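Local coordinates for protein uncharacterized peptidase Lmo0363 (Listeria monocytogenes, PDB 3L4E) that is probably a serine peptidase of the S51 (peptidase E-like) family, hydrolysing peptide bonds through a serine-histidine charge relay, at residues V15-F18 / T19-E22; E61-I65 / A66-L70; A131-Q134 / T135-S138. All coordinates share one frame; numbering follows the deposited sequence.

Interaction 1: V15-F18 / T19-E22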
loop_
_atom_site.group_PDB
_atom_site.type_symbol
_atom_site.label_atom_id
_atom_site.label_comp_id
_atom_site.label_asym_id
_atom_site.label_seq_id
_atom_site.Cartn_x
_atom_site.Cartn_y
_atom_site.Cartn_z
ATOM N N VAL A 15 -10.950 -7.243 -5.845
ATOM C CA VAL A 15 -10.886 -8.474 -5.067
ATOM C C VAL A 15 -10.654 -9.725 -5.932
ATOM O O VAL A 15 -9.803 -10.553 -5.590
ATOM C CB VAL A 15 -12.108 -8.635 -4.142
ATOM C CG1 VAL A 15 -12.069 -9.985 -3.424
ATOM C CG2 VAL A 15 -12.156 -7.477 -3.147
ATOM N N PRO A 16 -11.376 -9.861 -7.059
ATOM C CA PRO A 16 -11.122 -11.053 -7.884
ATOM C C PRO A 16 -9.701 -11.118 -8.449
ATOM O O PRO A 16 -9.198 -12.213 -8.660
ATOM C CB PRO A 16 -12.147 -10.928 -9.024
ATOM C CG PRO A 16 -13.243 -10.089 -8.455
ATOM C CD PRO A 16 -12.543 -9.101 -7.538
ATOM N N LEU A 17 -9.065 -9.978 -8.702
ATOM C CA LEU A 17 -7.679 -10.014 -9.157
ATOM C C LEU A 17 -6.783 -10.522 -8.042
ATOM O O LEU A 17 -5.815 -11.240 -8.292
ATOM C CB LEU A 17 -7.211 -8.640 -9.642
ATOM C CG LEU A 17 -8.025 -8.068 -10.809
ATOM C CD1 LEU A 17 -7.402 -6.762 -11.292
ATOM C CD2 LEU A 17 -8.140 -9.068 -11.966
ATOM N N PHE A 18 -7.111 -10.158 -6.803
ATOM C CA PHE A 18 -6.349 -10.675 -5.675
ATOM C C PHE A 18 -6.475 -12.195 -5.524
ATOM O O PHE A 18 -5.475 -12.882 -5.286
ATOM C CB PHE A 18 -6.704 -9.992 -4.349
ATOM C CG PHE A 18 -5.855 -10.464 -3.207
ATOM C CD1 PHE A 18 -4.518 -10.080 -3.119
ATOM C CD2 PHE A 18 -6.371 -11.319 -2.246
ATOM C CE1 PHE A 18 -3.723 -10.536 -2.092
ATOM C CE2 PHE A 18 -5.589 -11.771 -1.221
ATOM C CZ PHE A 18 -4.255 -11.380 -1.137
ATOM N N THR A 19 -7.692 -12.724 -5.651
ATOM C CA THR A 19 -7.872 -14.168 -5.543
ATOM C C THR A 19 -7.244 -14.913 -6.725
ATOM O O THR A 19 -6.859 -16.063 -6.588
ATOM C CB THR A 19 -9.353 -14.570 -5.380
ATOM O OG1 THR A 19 -10.101 -14.131 -6.520
ATOM C CG2 THR A 19 -9.941 -13.938 -4.133
ATOM N N GLU A 20 -7.145 -14.259 -7.879
ATOM C CA GLU A 20 -6.352 -14.804 -8.979
ATOM C C GLU A 20 -4.868 -14.818 -8.605
ATOM O O GLU A 20 -4.158 -15.770 -8.888
ATOM C CB GLU A 20 -6.567 -13.991 -10.265
ATOM C CG GLU A 20 -5.713 -14.436 -11.434
ATOM C CD GLU A 20 -5.865 -13.534 -12.647
ATOM O OE1 GLU A 20 -6.906 -12.849 -12.758
ATOM O OE2 GLU A 20 -4.948 -13.516 -13.494
ATOM N N PHE A 21 -4.409 -13.755 -7.957
ATOM C CA PHE A 21 -2.999 -13.618 -7.583
ATOM C C PHE A 21 -2.552 -14.652 -6.535
ATOM O O PHE A 21 -1.484 -15.265 -6.668
ATOM C CB PHE A 21 -2.758 -12.189 -7.079
ATOM C CG PHE A 21 -1.323 -11.872 -6.756
ATOM C CD1 PHE A 21 -0.359 -11.850 -7.751
ATOM C CD2 PHE A 21 -0.948 -11.550 -5.460
ATOM C CE1 PHE A 21 0.962 -11.537 -7.455
ATOM C CE2 PHE A 21 0.375 -11.234 -5.153
ATOM C CZ PHE A 21 1.331 -11.228 -6.152
ATOM N N GLU A 22 -3.382 -14.852 -5.506
ATOM C CA GLU A 22 -3.014 -15.681 -4.355
ATOM C C GLU A 22 -4.090 -16.715 -3.966
ATOM O O GLU A 22 -5.232 -16.348 -3.732
ATOM C CB GLU A 22 -2.736 -14.757 -3.167
ATOM C CG GLU A 22 -2.321 -15.453 -1.880
ATOM C CD GLU A 22 -0.869 -15.880 -1.871
ATOM O OE1 GLU A 22 -0.112 -15.488 -2.785
ATOM O OE2 GLU A 22 -0.478 -16.602 -0.933
#
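Phe18 and Phe21 meet one turn apart on the short helix 15-21, where CE1 of Phe18 comes 4.5 Å from CD2 of Phe21 at the edge of the Phe21 ring, near its plane. With CG anti to the backbone N in both residues (chi1 -176°), the two rings leave the same flank of the helix. CB of Glu22 lies over one face of the Phe18 ring, 4.2 Å from its CZ. The carboxylate of Glu22 turns off to a salt bridge with Arg196, which also forms a cation-pi contact with Phe21. On another flank, CD2 of Leu17 is 4.1 Å from OE1 of Glu20, the two side chains running alongside each other. OG1 of Thr19 folds back to within 3.0 Å of the O of Pro16. Behind these contacts stand the i to i+4 backbone bonds, from Thr19 N to Val15 O (3.0 Å) through to Glu22 N to Phe18 O (2.9 Å); Glu22 itself has already left helical geometry. The buried Phe18 reaches Phe6, edge-to-face, and Ile117, so that this is an amphipathic helix laid on the central sheet of an alpha/beta fold.

Interaction 2: E61-I65 / A66-L70; sequences EELDI and ATESL
A beta turn follows strand 59-62, at one border of the central mixed sheet, and its hub is the carbonyl oxygen of Asp64. Thr67 N donates to Asp64 O at 3.1 Å from above the carbonyl plane, closing the turn over Ile65 and Ala66, while Glu68 N approaches the same oxygen nearly end-on, with a C=O...N angle of 174°. The hydroxyl OG1 of Thr67 adds a weak third bond, so the two amides and the hydroxyl converge on one acceptor. The side chain of Asp64 bends round to its own turn: with CG anti to the backbone N (chi1 -173°), OD1 accepts the N-H of Ala66 at 3.0 Å, a contact made from above the carboxylate plane. This Asp64 side chain to Ala66 N bond is an Asx turn, and OD1 also takes a bond from Thr35 OG1, which ties the turn to the loop after strand 29-33. In the opposite direction along the chain, Glu68 stretches its extended side chain back towards the strand. Its OE1 receives Asp64 N at 2.9 Å, nearly along the C-O axis though with a bent N-H...O angle of 136°, and it passes 3.1 Å from CD1 of Leu63. The other oxygen, OE2, forms a salt bridge with Lys76 of helix 70-79. One water donates to both Ile65 O and Glu68 O, at 2.9 Å to the former, bridging the two ends of the bend, and Ser69 then caps helix 70-79 through Glu72 N.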
loop_
_atom_site.group_PDB
_atom_site.type_symbol
_atom_site.label_atom_id
_atom_site.label_comp_id
_atom_site.label_asym_id
_atom_site.label_seq_id
_atom_site.Cartn_x
_atom_site.Cartn_y
_atom_site.Cartn_z
ATOM N N GLU A 61 -5.709 -8.621 11.431
ATOM C CA GLU A 61 -5.175 -8.102 12.684
ATOM C C GLU A 61 -4.616 -6.692 12.504
ATOM O O GLU A 61 -3.614 -6.496 11.814
ATOM C CB GLU A 61 -4.083 -9.029 13.213
ATOM C CG GLU A 61 -4.596 -10.413 13.582
ATOM C CD GLU A 61 -3.522 -11.302 14.170
ATOM O OE1 GLU A 61 -2.430 -10.786 14.492
ATOM O OE2 GLU A 61 -3.773 -12.516 14.315
ATOM N N GLU A 62 -5.253 -5.715 13.140
ATOM C CA GLU A 62 -4.844 -4.328 12.974
ATOM C C GLU A 62 -3.512 -3.986 13.652
ATOM O O GLU A 62 -3.212 -4.452 14.753
ATOM C CB GLU A 62 -5.951 -3.388 13.443
ATOM C CG GLU A 62 -7.266 -3.655 12.733
ATOM C CD GLU A 62 -8.088 -2.405 12.532
ATOM O OE1 GLU A 62 -7.672 -1.335 13.033
ATOM O OE2 GLU A 62 -9.148 -2.494 11.874
ATOM N N LEU A 63 -2.721 -3.168 12.965
ATOM C CA LEU A 63 -1.465 -2.645 13.489
ATOM C C LEU A 63 -1.352 -1.190 13.066
ATOM O O LEU A 63 -1.170 -0.905 11.882
ATOM C CB LEU A 63 -0.265 -3.440 12.947
ATOM C CG LEU A 63 1.145 -2.944 13.298
ATOM C CD1 LEU A 63 1.395 -3.079 14.796
ATOM C CD2 LEU A 63 2.228 -3.684 12.500
ATOM N N ASP A 64 -1.501 -0.267 14.018
ATOM C CA ASP A 64 -1.301 1.152 13.725
ATOM C C ASP A 64 0.123 1.538 14.114
ATOM O O ASP A 64 0.449 1.670 15.293
ATOM C CB ASP A 64 -2.335 2.026 14.445
ATOM C CG ASP A 64 -2.272 3.499 14.027
ATOM O OD1 ASP A 64 -1.395 3.879 13.222
ATOM O OD2 ASP A 64 -3.112 4.284 14.511
ATOM N N ILE A 65 0.971 1.682 13.102
ATOM C CA ILE A 65 2.364 2.079 13.279
ATOM C C ILE A 65 2.512 3.351 14.101
ATOM O O ILE A 65 3.514 3.539 14.783
ATOM C CB ILE A 65 3.045 2.298 11.909
ATOM C CG1 ILE A 65 2.910 1.043 11.046
ATOM C CG2 ILE A 65 4.506 2.723 12.080
ATOM C CD1 ILE A 65 3.480 -0.191 11.680
ATOM N N ALA A 66 1.514 4.223 14.036
ATOM C CA ALA A 66 1.597 5.521 14.698
ATOM C C ALA A 66 1.509 5.429 16.217
ATOM O O ALA A 66 1.969 6.326 16.919
ATOM C CB ALA A 66 0.523 6.462 14.159
ATOM N N THR A 67 0.928 4.344 16.726
ATOM C CA THR A 67 0.607 4.264 18.151
ATOM C C THR A 67 1.174 3.058 18.902
ATOM O O THR A 67 1.252 3.076 20.129
ATOM C CB THR A 67 -0.919 4.298 18.379
ATOM O OG1 THR A 67 -1.529 3.184 17.715
ATOM C CG2 THR A 67 -1.507 5.588 17.839
ATOM N N GLU A 68 1.568 2.011 18.187
ATOM C CA GLU A 68 2.010 0.789 18.856
ATOM C C GLU A 68 3.526 0.683 19.031
ATOM O O GLU A 68 4.298 1.211 18.224
ATOM C CB GLU A 68 1.431 -0.442 18.155
ATOM C CG GLU A 68 -0.082 -0.533 18.311
ATOM C CD GLU A 68 -0.678 -1.760 17.658
ATOM O OE1 GLU A 68 -0.919 -1.720 16.435
ATOM O OE2 GLU A 68 -0.917 -2.757 18.368
ATOM N N SER A 69 3.939 0.001 20.101
ATOM C CA SER A 69 5.354 -0.178 20.420
ATOM C C SER A 69 6.070 -0.910 19.295
ATOM O O SER A 69 5.433 -1.573 18.478
ATOM C CB SER A 69 5.498 -0.976 21.714
ATOM O OG SER A 69 5.096 -2.320 21.508
ATOM N N LEU A 70 7.394 -0.791 19.243
ATOM C CA LEU A 70 8.153 -1.521 18.232
ATOM C C LEU A 70 8.060 -3.018 18.480
ATOM O O LEU A 70 8.149 -3.816 17.545
ATOM C CB LEU A 70 9.614 -1.076 18.194
ATOM C CG LEU A 70 9.958 -0.115 17.055
ATOM C CD1 LEU A 70 9.610 -0.730 15.695
ATOM C CD2 LEU A 70 9.246 1.222 17.249
HETATM O O HOH W 1 4.568 3.855 17.475
#

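Interaction 3: A131-Q134 / T135-S138. With SO4 (sulfate ion), chain C.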
loop_
_atom_site.group_PDB
_atom_site.type_symbol
_atom_site.label_atom_id
_atom_site.label_comp_id
_atom_site.label_asym_id
_atom_site.label_seq_id
_atom_site.Cartn_x
_atom_site.Cartn_y
_atom_site.Cartn_z
ATOM N N ALA A 131 7.729 12.087 -3.591
ATOM C CA ALA A 131 7.505 13.501 -3.860
ATOM C C ALA A 131 6.414 13.716 -4.908
ATOM O O ALA A 131 5.625 14.654 -4.805
ATOM C CB ALA A 131 8.807 14.191 -4.279
ATOM N N TYR A 132 6.359 12.831 -5.900
ATOM C CA TYR A 132 5.427 12.982 -7.014
ATOM C C TYR A 132 3.955 12.953 -6.600
ATOM O O TYR A 132 3.084 13.370 -7.369
ATOM C CB TYR A 132 5.688 11.915 -8.083
ATOM C CG TYR A 132 5.317 10.495 -7.673
ATOM C CD1 TYR A 132 4.104 9.930 -8.053
ATOM C CD2 TYR A 132 6.188 9.717 -6.920
ATOM C CE1 TYR A 132 3.768 8.632 -7.689
ATOM C CE2 TYR A 132 5.867 8.427 -6.549
ATOM C CZ TYR A 132 4.655 7.884 -6.937
ATOM O OH TYR A 132 4.347 6.591 -6.571
ATOM N N ILE A 133 3.672 12.460 -5.395
ATOM C CA ILE A 133 2.287 12.316 -4.957
ATOM C C ILE A 133 1.778 13.539 -4.178
ATOM O O ILE A 133 0.627 13.566 -3.745
ATOM C CB ILE A 133 2.078 10.997 -4.143
ATOM C CG1 ILE A 133 0.680 10.410 -4.382
ATOM C CG2 ILE A 133 2.343 11.202 -2.660
ATOM C CD1 ILE A 133 0.445 9.951 -5.802
ATOM N N GLN A 134 2.622 14.561 -4.029
ATOM C CA GLN A 134 2.287 15.703 -3.175
ATOM C C GLN A 134 1.089 16.554 -3.615
ATOM O O GLN A 134 0.531 17.294 -2.801
ATOM C CB GLN A 134 3.509 16.601 -2.949
ATOM C CG GLN A 134 4.050 17.257 -4.199
ATOM C CD GLN A 134 5.398 17.892 -3.957
ATOM O OE1 GLN A 134 6.405 17.471 -4.525
ATOM N NE2 GLN A 134 5.430 18.902 -3.092
ATOM N N THR A 135 0.698 16.475 -4.883
ATOM C CA THR A 135 -0.506 17.185 -5.318
ATOM C C THR A 135 -1.780 16.386 -5.019
ATOM O O THR A 135 -2.888 16.917 -5.117
ATOM C CB THR A 135 -0.466 17.601 -6.818
ATOM O OG1 THR A 135 -0.222 16.449 -7.635
ATOM C CG2 THR A 135 0.622 18.639 -7.069
HETATM N N MSE A 136 -1.637 15.118 -4.652
HETATM C CA MSE A 136 -2.807 14.354 -4.241
HETATM C C MSE A 136 -2.921 14.328 -2.727
HETATM O O MSE A 136 -4.004 14.512 -2.167
HETATM C CB MSE A 136 -2.767 12.925 -4.778
HETATM C CG MSE A 136 -3.899 12.055 -4.224
HETATM SE SE MSE A 136 -3.912 10.227 -4.884
HETATM C CE MSE A 136 -4.214 10.633 -6.775
ATOM N N ASP A 137 -1.797 14.089 -2.062
ATOM C CA ASP A 137 -1.805 14.002 -0.607
ATOM C C ASP A 137 -1.036 15.173 -0.012
ATOM O O ASP A 137 0.109 15.412 -0.390
ATOM C CB ASP A 137 -1.134 12.707 -0.146
ATOM C CG ASP A 137 -1.886 11.467 -0.569
ATOM O OD1 ASP A 137 -3.036 11.587 -1.048
ATOM O OD2 ASP A 137 -1.315 10.364 -0.415
ATOM N N SER A 138 -1.637 15.883 0.937
ATOM C CA SER A 138 -0.990 17.062 1.520
ATOM C C SER A 138 0.167 16.749 2.476
ATOM O O SER A 138 0.036 15.922 3.377
ATOM C CB SER A 138 -2.008 17.940 2.243
ATOM O OG SER A 138 -1.355 19.037 2.867
HETATM S S SO4 C . -4.979 15.080 2.439
HETATM O O1 SO4 C . -4.475 15.977 3.473
HETATM O O2 SO4 C . -6.422 14.929 2.577
HETATM O O3 SO4 C . -4.665 15.644 1.133
HETATM O O4 SO4 C . -4.336 13.772 2.569
HETATM O O HOH W 2 2.342 16.004 -7.269
#
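Ile133 and Met136, a selenomethionine here, meet both through the backbone and through their side chains. Among the hydrogen bonds, Ile133 O takes two: Met136 N at 2.9 Å from above the carbonyl plane, and Asp137 N at 3.0 Å, nearly straight, with an N-H...O angle of 172°. Together they curl the chain tightly round the Ile133 carbonyl. A CA-H...O contact, from Gln134 CA to Asp137 O at 3.5 Å, runs across the same bend.

The apolar contact is slight: CG1 of Ile133 lies 4.3 Å from CB of Met136. With CG of Met136 anti to its backbone N (chi1 173°), the chain runs past the end of Ile133, SE staying 4.5 Å from CD1 of Ile133. In the conformer described, the side chain comes about 4 Å from that of His161, a charge-relay residue by similarity.

Solvent and ion bonds complete the set. A water donates to Tyr132 O and accepts from Thr135 N at 2.9 Å, and Ser138 N donates to O3 of a sulfate ion at 3.0 Å; the ion, probably from the crystallisation liquor, is held by Asn89 as well.

Around the bend, Ile133 packs on Phe91 of helix 90-100 and Val124 of helix 121-124, Asp137 OD2 bonds to Thr90, and Thr135 and Met136 rest on helix 168-177, so the loop is wedged between these three helices.

In the fold
Along the chain the three contacts come in series, and none touches another. Interactions 1 and 2 have centres about 27 Å apart, interactions 1 and 3 about 28 Å and interactions 2 and 3 about 24 Å; interactions 1 and 3 lie on opposite sides of the chain's centre. The central seven-stranded sheet links the first two: helix 15-21 packs on strands 115-119 and 191-196, whereas 61-70 leaves the outermost strand, 59-62. Helix 90-100 is shared by the other pair, touched by Ile65 and by Ile133. Of the three, 131-138 alone lies close to the presumed catalytic residues Ser120 and His161.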